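Local coordinates for protein MmoQ Response regulator (Methylococcus capsulatus, PDB 3LJX) that probably makes cyclic di-GMP from two GTP molecules as a full-length response regulator, of which this chain is the all-helical piece carrying the HDOD domain, at residues F56-A61 with R66-V71; I43-A48 with K112-A117. All coordinates share one frame; numbering follows the deposited sequence.

Both contacts lie in the HDOD domain of this all-helical chain and share helix 47-58: contact 2 uses its first turn and the turn before it, contact 1 its last turn. Along the chain the order is 43-48, 56-61, 66-71 and 112-117, so contact 1 falls wholly within the span that contact 2 brings together. Their centres are about 18 Å apart, contact 1 at the surface and contact 2 about 6 Å from the centre of the chain. They also touch directly, Val71 CG2 packing 3.7 Å from Gln44 CB. Helix 47-58 is thus tied at one end to the loop that follows it and packed at the other against helix 106-125.

Contact 1 (F56-A61 with R66-V71); sequences FANAPA and RPVASV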
ATOM      1  N   PHE A  56     -10.561   9.553   4.719  1.00 24.11           N
ATOM      2  CA  PHE A  56     -11.649  10.511   4.718  1.00 27.88           C
ATOM      3  C   PHE A  56     -12.968   9.742   4.641  1.00 26.67           C
ATOM      4  O   PHE A  56     -13.886   9.987   5.427  1.00 22.94           O
ATOM      5  CB  PHE A  56     -11.499  11.474   3.531  1.00 25.62           C
ATOM      6  CG  PHE A  56     -12.697  12.356   3.299  1.00 25.18           C
ATOM      7  CD1 PHE A  56     -13.596  12.075   2.278  1.00 25.09           C
ATOM      8  CD2 PHE A  56     -12.911  13.481   4.085  1.00 29.68           C
ATOM      9  CE1 PHE A  56     -14.696  12.895   2.050  1.00 24.01           C
ATOM     10  CE2 PHE A  56     -14.016  14.309   3.862  1.00 29.39           C
ATOM     11  CZ  PHE A  56     -14.908  14.010   2.846  1.00 23.67           C
ATOM     12  N   ALA A  57     -13.039   8.792   3.710  1.00 19.49           N
ATOM     13  CA  ALA A  57     -14.288   8.074   3.433  1.00 21.90           C
ATOM     14  C   ALA A  57     -14.669   7.165   4.578  1.00 25.76           C
ATOM     15  O   ALA A  57     -15.838   6.826   4.727  1.00 25.04           O
ATOM     16  CB  ALA A  57     -14.163   7.244   2.140  1.00 21.66           C
ATOM     17  N   ASN A  58     -13.679   6.747   5.370  1.00 25.10           N
ATOM     18  CA  ASN A  58     -13.926   5.819   6.479  1.00 24.55           C
ATOM     19  C   ASN A  58     -14.001   6.508   7.844  1.00 28.82           C
ATOM     20  O   ASN A  58     -14.260   5.859   8.866  1.00 24.18           O
ATOM     21  CB  ASN A  58     -12.874   4.691   6.481  1.00 24.42           C
ATOM     22  CG  ASN A  58     -13.021   3.763   5.268  1.00 28.94           C
ATOM     23  OD1 ASN A  58     -14.114   3.637   4.714  1.00 34.13           O
ATOM     24  ND2 ASN A  58     -11.929   3.125   4.852  1.00 20.77           N
ATOM     25  N   ALA A  59     -13.776   7.824   7.856  1.00 33.19           N
ATOM     26  CA  ALA A  59     -13.851   8.616   9.086  1.00 33.48           C
ATOM     27  C   ALA A  59     -15.224   8.519   9.737  1.00 37.85           C
ATOM     28  O   ALA A  59     -16.237   8.428   9.052  1.00 39.35           O
ATOM     29  CB  ALA A  59     -13.496  10.075   8.816  1.00 28.84           C
ATOM     30  N   PRO A  60     -15.256   8.555  11.074  1.00 51.30           N
ATOM     31  CA  PRO A  60     -16.487   8.369  11.856  1.00 64.04           C
ATOM     32  C   PRO A  60     -17.579   9.364  11.475  1.00 72.99           C
ATOM     33  O   PRO A  60     -17.639  10.440  12.063  1.00 74.25           O
ATOM     34  CB  PRO A  60     -16.043   8.651  13.299  1.00 65.51           C
ATOM     35  CG  PRO A  60     -14.545   8.553  13.295  1.00 62.97           C
ATOM     36  CD  PRO A  60     -14.102   8.924  11.914  1.00 56.29           C
ATOM     37  N   ALA A  61     -18.429   9.012  10.516  1.00 81.57           N
ATOM     38  CA  ALA A  61     -19.557   9.868  10.153  1.00 88.06           C
ATOM     39  C   ALA A  61     -19.130  11.319   9.901  1.00 89.70           C
ATOM     40  O   ALA A  61     -18.217  11.590   9.118  1.00 88.61           O
ATOM     41  CB  ALA A  61     -20.645   9.807  11.238  1.00 87.24           C
ATOM     42  N   ARG A  66     -20.668   1.809   5.941  1.00 55.28           N
ATOM     43  CA  ARG A  66     -19.662   0.735   5.863  1.00 48.91           C
ATOM     44  C   ARG A  66     -18.357   1.278   5.287  1.00 35.26           C
ATOM     45  O   ARG A  66     -18.363   2.208   4.478  1.00 31.40           O
ATOM     46  CB  ARG A  66     -20.142  -0.431   5.006  1.00 49.57           C
ATOM     47  CG  ARG A  66     -21.635  -0.671   5.055  1.00 55.53           C
ATOM     48  CD  ARG A  66     -21.924  -2.150   5.077  1.00 54.53           C
ATOM     49  NE  ARG A  66     -21.487  -2.719   6.339  1.00 55.02           N
ATOM     50  CZ  ARG A  66     -20.407  -3.475   6.503  1.00 51.71           C
ATOM     51  NH1 ARG A  66     -19.633  -3.788   5.476  1.00 46.67           N
ATOM     52  NH2 ARG A  66     -20.114  -3.929   7.709  1.00 53.83           N
ATOM     53  N   PRO A  67     -17.232   0.702   5.698  1.00 35.57           N
ATOM     54  CA  PRO A  67     -15.942   1.197   5.201  1.00 37.71           C
ATOM     55  C   PRO A  67     -15.726   0.821   3.734  1.00 35.48           C
ATOM     56  O   PRO A  67     -16.370  -0.111   3.239  1.00 31.85           O
ATOM     57  CB  PRO A  67     -14.936   0.466   6.084  1.00 40.06           C
ATOM     58  CG  PRO A  67     -15.640  -0.850   6.398  1.00 41.26           C
ATOM     59  CD  PRO A  67     -17.080  -0.456   6.596  1.00 39.50           C
ATOM     60  N   VAL A  68     -14.849   1.563   3.053  1.00 30.87           N
ATOM     61  CA  VAL A  68     -14.472   1.274   1.671  1.00 28.25           C
ATOM     62  C   VAL A  68     -12.982   0.974   1.613  1.00 27.66           C
ATOM     63  O   VAL A  68     -12.227   1.344   2.522  1.00 27.39           O
ATOM     64  CB  VAL A  68     -14.798   2.458   0.699  1.00 28.65           C
ATOM     65  CG1 VAL A  68     -16.288   2.703   0.628  1.00 26.95           C
ATOM     66  CG2 VAL A  68     -14.068   3.720   1.111  1.00 19.05           C
ATOM     67  N   ALA A  69     -12.567   0.314   0.537  1.00 24.55           N
ATOM     68  CA  ALA A  69     -11.195  -0.136   0.375  1.00 20.71           C
ATOM     69  C   ALA A  69     -10.757  -0.011  -1.083  1.00 26.06           C
ATOM     70  O   ALA A  69      -9.901  -0.759  -1.555  1.00 31.82           O
ATOM     71  CB  ALA A  69     -11.053  -1.587   0.859  1.00 18.24           C
ATOM     72  N   SER A  70     -11.359   0.930  -1.799  1.00 25.98           N
ATOM     73  CA  SER A  70     -10.877   1.297  -3.124  1.00 27.68           C
ATOM     74  C   SER A  70     -11.298   2.733  -3.453  1.00 27.31           C
ATOM     75  O   SER A  70     -12.335   3.220  -2.974  1.00 23.92           O
ATOM     76  CB  SER A  70     -11.446   0.351  -4.170  1.00 28.64           C
ATOM     77  OG  SER A  70     -12.849   0.517  -4.247  1.00 31.45           O
ATOM     78  N   VAL A  71     -10.509   3.416  -4.276  1.00 25.85           N
ATOM     79  CA  VAL A  71     -10.862   4.777  -4.640  1.00 28.08           C
ATOM     80  C   VAL A  71     -12.249   4.815  -5.288  1.00 32.48           C
ATOM     81  O   VAL A  71     -13.053   5.699  -4.986  1.00 30.57           O
ATOM     82  CB  VAL A  71      -9.825   5.397  -5.564  1.00 27.44           C
ATOM     83  CG1 VAL A  71     -10.120   6.883  -5.775  1.00 23.07           C
ATOM     84  CG2 VAL A  71      -8.429   5.198  -4.977  1.00 29.66           C
TER
HETATM   85  O   HOH W   1     -17.493   4.421   5.558  1.00 29.92           O
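The carboxamide of Asn58 meets the backbone of Val68 with both of its polar ends, so that one side-chain amide serves both the N-H and the C=O of a single residue. Val68 N donates to Asn58 OD1 at 2.8 Å, arriving 15° off the carbonyl plane, and Asn58 ND2 returns a nearly straight bond (175°) to Val68 O at 2.9 Å. Val68 O lies in the amide plane; because one end of the group accepts and the other donates, the two bonds define which end is OD1. Its reach follows from a first torsion that puts CG trans to the carbonyl carbon (chi1 -68°). Asn58 OD1 also comes 3.1 Å from Pro67 CA, which lies out of the amide plane. On the face of the amide away from Pro67 CA, Ala57 CB packs on Val68 CG2 at 3.7 Å. A water adds a further link, donating to Ala57 O and, at 2.6 Å, to Arg66 O.

The amide has a further fastening, since ND2 also bonds to Trp192 O and so joins a third part of the chain to the pair. A leucine here would probably leave Val68 N, Val68 O and Trp192 O without this side-chain partner, and the loop freer to shift.

This is a helix-end-to-loop contact at the surface of the HDOD domain, where the chain leaves helix 47-58 and comes back past its last turn. Val68 rests on Ala74 and Leu77 of helix 71-78, Ser70 is the N-cap of that helix, and Ala69 and Ser70 lean on helix 132-141.

Contact 2 (I43-A48 with K112-A117); sequences IQTDPA and KSLARA
Thr45 and Pro47 face Leu114 and Ser113 where the turn joining helices 36-43 and 47-58, together with the first residue of helix 47-58, packs against helix 106-125 of the all-helical HDOD domain. The contact between the segments is wholly apolar, with no hydrogen bond across it.

Two pairs of carbons carry the packing. Thr45 CG2 lies 4.1 Å from Leu114 CD1, the two side chains lying alongside each other and extending in the same direction. Leu114 has CG anti to its own nitrogen (chi1 179°), which carries the branch out from the helix toward the turn, and CD1 comes 4.2 Å from Thr45 CA as well. The ring of Pro47 meets helix 106-125, its CG 4.2 Å from Ser113 CB. Both of these residues are buried, and Pro47 also rests on Tyr109 and Trp110 of the same helix and on Leu141.

Hydrogen bonds shape each side separately. On the link, a type I turn runs from Ile43 to Asp46, closed by Asp46 N to Ile43 O at 2.9 Å. Asp46 is the N-cap of helix 47-58, its OD2 bonding to Leu49 N and also to Thr17 OG1. The hydroxyls of Thr45 and Ser113 each bond to a backbone carbonyl a few residues back in the chain: Ser113 OG goes to Tyr109 O, one turn earlier in its helix, and Thr45 OG1 goes to Leu42 O. Thr45 chi1 of 61° does both jobs, turning OG1 in over the residue's own backbone, with N on one flank and C on the other, while CG2 is left to meet Leu114 CD1.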
ATOM      1  N   ILE A  43      -5.748   7.736  -9.609  1.00 26.49           N
ATOM      2  CA  ILE A  43      -5.449   8.068  -8.215  1.00 26.70           C
ATOM      3  C   ILE A  43      -4.908   6.839  -7.490  1.00 30.18           C
ATOM      4  O   ILE A  43      -4.038   6.944  -6.622  1.00 23.38           O
ATOM      5  CB  ILE A  43      -6.698   8.578  -7.475  1.00 24.92           C
ATOM      6  CG1 ILE A  43      -7.005  10.024  -7.876  1.00 28.38           C
ATOM      7  CG2 ILE A  43      -6.516   8.493  -5.966  1.00 19.20           C
ATOM      8  CD1 ILE A  43      -8.313  10.554  -7.319  1.00 25.04           C
ATOM      9  N   GLN A  44      -5.421   5.665  -7.850  1.00 25.56           N
ATOM     10  CA  GLN A  44      -5.036   4.479  -7.109  1.00 27.78           C
ATOM     11  C   GLN A  44      -3.649   3.975  -7.517  1.00 28.76           C
ATOM     12  O   GLN A  44      -3.227   2.916  -7.069  1.00 27.32           O
ATOM     13  CB  GLN A  44      -6.085   3.377  -7.218  1.00 25.07           C
ATOM     14  CG  GLN A  44      -6.120   2.714  -8.572  1.00 32.16           C
ATOM     15  CD  GLN A  44      -7.081   1.550  -8.595  1.00 40.70           C
ATOM     16  OE1 GLN A  44      -7.886   1.386  -7.674  1.00 40.14           O
ATOM     17  NE2 GLN A  44      -7.001   0.726  -9.644  1.00 39.17           N
ATOM     18  N   THR A  45      -2.938   4.730  -8.353  1.00 26.17           N
ATOM     19  CA  THR A  45      -1.521   4.439  -8.576  1.00 31.28           C
ATOM     20  C   THR A  45      -0.666   5.122  -7.500  1.00 35.42           C
ATOM     21  O   THR A  45       0.549   4.893  -7.423  1.00 34.55           O
ATOM     22  CB  THR A  45      -1.010   4.894  -9.961  1.00 25.31           C
ATOM     23  OG1 THR A  45      -1.157   6.316 -10.093  1.00 32.09           O
ATOM     24  CG2 THR A  45      -1.757   4.187 -11.079  1.00 20.85           C
ATOM     25  N   ASP A  46      -1.295   5.960  -6.675  1.00 29.56           N
ATOM     26  CA  ASP A  46      -0.555   6.696  -5.648  1.00 29.43           C
ATOM     27  C   ASP A  46      -0.957   6.305  -4.222  1.00 28.00           C
ATOM     28  O   ASP A  46      -2.088   6.558  -3.792  1.00 25.98           O
ATOM     29  CB  ASP A  46      -0.710   8.206  -5.832  1.00 23.58           C
ATOM     30  CG  ASP A  46       0.036   8.989  -4.772  1.00 29.14           C
ATOM     31  OD1 ASP A  46       1.278   8.845  -4.693  1.00 24.84           O
ATOM     32  OD2 ASP A  46      -0.615   9.740  -4.012  1.00 33.36           O
ATOM     33  N   PRO A  47      -0.025   5.684  -3.484  1.00 26.33           N
ATOM     34  CA  PRO A  47      -0.286   5.267  -2.101  1.00 23.83           C
ATOM     35  C   PRO A  47      -0.704   6.440  -1.201  1.00 27.84           C
ATOM     36  O   PRO A  47      -1.683   6.290  -0.463  1.00 23.46           O
ATOM     37  CB  PRO A  47       1.055   4.682  -1.647  1.00 22.66           C
ATOM     38  CG  PRO A  47       1.738   4.242  -2.924  1.00 22.18           C
ATOM     39  CD  PRO A  47       1.287   5.223  -3.981  1.00 25.56           C
ATOM     40  N   ALA A  48      -0.008   7.580  -1.259  1.00 25.09           N
ATOM     41  CA  ALA A  48      -0.361   8.714  -0.389  1.00 25.40           C
ATOM     42  C   ALA A  48      -1.815   9.167  -0.581  1.00 27.35           C
ATOM     43  O   ALA A  48      -2.608   9.163   0.370  1.00 27.44           O
ATOM     44  CB  ALA A  48       0.601   9.903  -0.590  1.00 22.89           C
ATOM     45  N   LYS A 112       7.470  -0.429  -6.988  1.00 32.29           N
ATOM     46  CA  LYS A 112       7.172  -1.718  -6.381  1.00 30.33           C
ATOM     47  C   LYS A 112       5.748  -1.773  -5.819  1.00 32.19           C
ATOM     48  O   LYS A 112       5.080  -2.801  -5.905  1.00 32.77           O
ATOM     49  CB  LYS A 112       8.186  -2.004  -5.286  1.00 38.76           C
ATOM     50  CG  LYS A 112       7.935  -3.263  -4.494  1.00 51.46           C
ATOM     51  CD  LYS A 112       9.253  -3.708  -3.921  1.00 61.75           C
ATOM     52  CE  LYS A 112      10.324  -3.570  -4.994  1.00 69.30           C
ATOM     53  NZ  LYS A 112      11.659  -3.207  -4.440  1.00 75.33           N
ATOM     54  N   SER A 113       5.278  -0.664  -5.252  1.00 30.36           N
ATOM     55  CA  SER A 113       3.954  -0.637  -4.631  1.00 29.57           C
ATOM     56  C   SER A 113       2.847  -0.879  -5.669  1.00 28.46           C
ATOM     57  O   SER A 113       1.916  -1.659  -5.442  1.00 24.38           O
ATOM     58  CB  SER A 113       3.740   0.688  -3.886  1.00 28.98           C
ATOM     59  OG  SER A 113       4.531   0.732  -2.703  1.00 32.40           O
ATOM     60  N   LEU A 114       2.971  -0.225  -6.817  1.00 24.49           N
ATOM     61  CA  LEU A 114       2.019  -0.398  -7.898  1.00 26.39           C
ATOM     62  C   LEU A 114       2.099  -1.813  -8.488  1.00 29.26           C
ATOM     63  O   LEU A 114       1.070  -2.467  -8.701  1.00 27.40           O
ATOM     64  CB  LEU A 114       2.281   0.635  -8.993  1.00 26.09           C
ATOM     65  CG  LEU A 114       1.345   0.536 -10.201  1.00 29.51           C
ATOM     66  CD1 LEU A 114      -0.125   0.660  -9.763  1.00 25.96           C
ATOM     67  CD2 LEU A 114       1.709   1.614 -11.219  1.00 29.33           C
ATOM     68  N   ALA A 115       3.320  -2.280  -8.753  1.00 23.13           N
ATOM     69  CA  ALA A 115       3.507  -3.591  -9.364  1.00 25.13           C
ATOM     70  C   ALA A 115       2.876  -4.649  -8.468  1.00 27.68           C
ATOM     71  O   ALA A 115       2.196  -5.561  -8.951  1.00 26.94           O
ATOM     72  CB  ALA A 115       5.011  -3.889  -9.593  1.00 19.53           C
ATOM     73  N   ARG A 116       3.095  -4.515  -7.158  1.00 22.57           N
ATOM     74  CA  ARG A 116       2.493  -5.435  -6.202  1.00 20.89           C
ATOM     75  C   ARG A 116       0.968  -5.331  -6.197  1.00 23.32           C
ATOM     76  O   ARG A 116       0.273  -6.342  -6.200  1.00 27.15           O
ATOM     77  CB  ARG A 116       3.051  -5.208  -4.794  1.00 21.76           C
ATOM     78  CG  ARG A 116       2.621  -6.271  -3.795  1.00 21.52           C
ATOM     79  CD  ARG A 116       3.239  -6.006  -2.426  1.00 24.76           C
ATOM     80  NE  ARG A 116       2.955  -4.644  -2.015  1.00 28.34           N
ATOM     81  CZ  ARG A 116       3.872  -3.765  -1.634  1.00 29.30           C
ATOM     82  NH1 ARG A 116       5.145  -4.113  -1.574  1.00 24.89           N
ATOM     83  NH2 ARG A 116       3.505  -2.532  -1.310  1.00 31.98           N
ATOM     84  N   ALA A 117       0.441  -4.110  -6.185  1.00 24.31           N
ATOM     85  CA  ALA A 117      -1.004  -3.920  -6.263  1.00 22.51           C
ATOM     86  C   ALA A 117      -1.548  -4.642  -7.500  1.00 23.81           C
ATOM     87  O   ALA A 117      -2.544  -5.361  -7.423  1.00 25.92           O
ATOM     88  CB  ALA A 117      -1.345  -2.439  -6.329  1.00 19.26           C
TER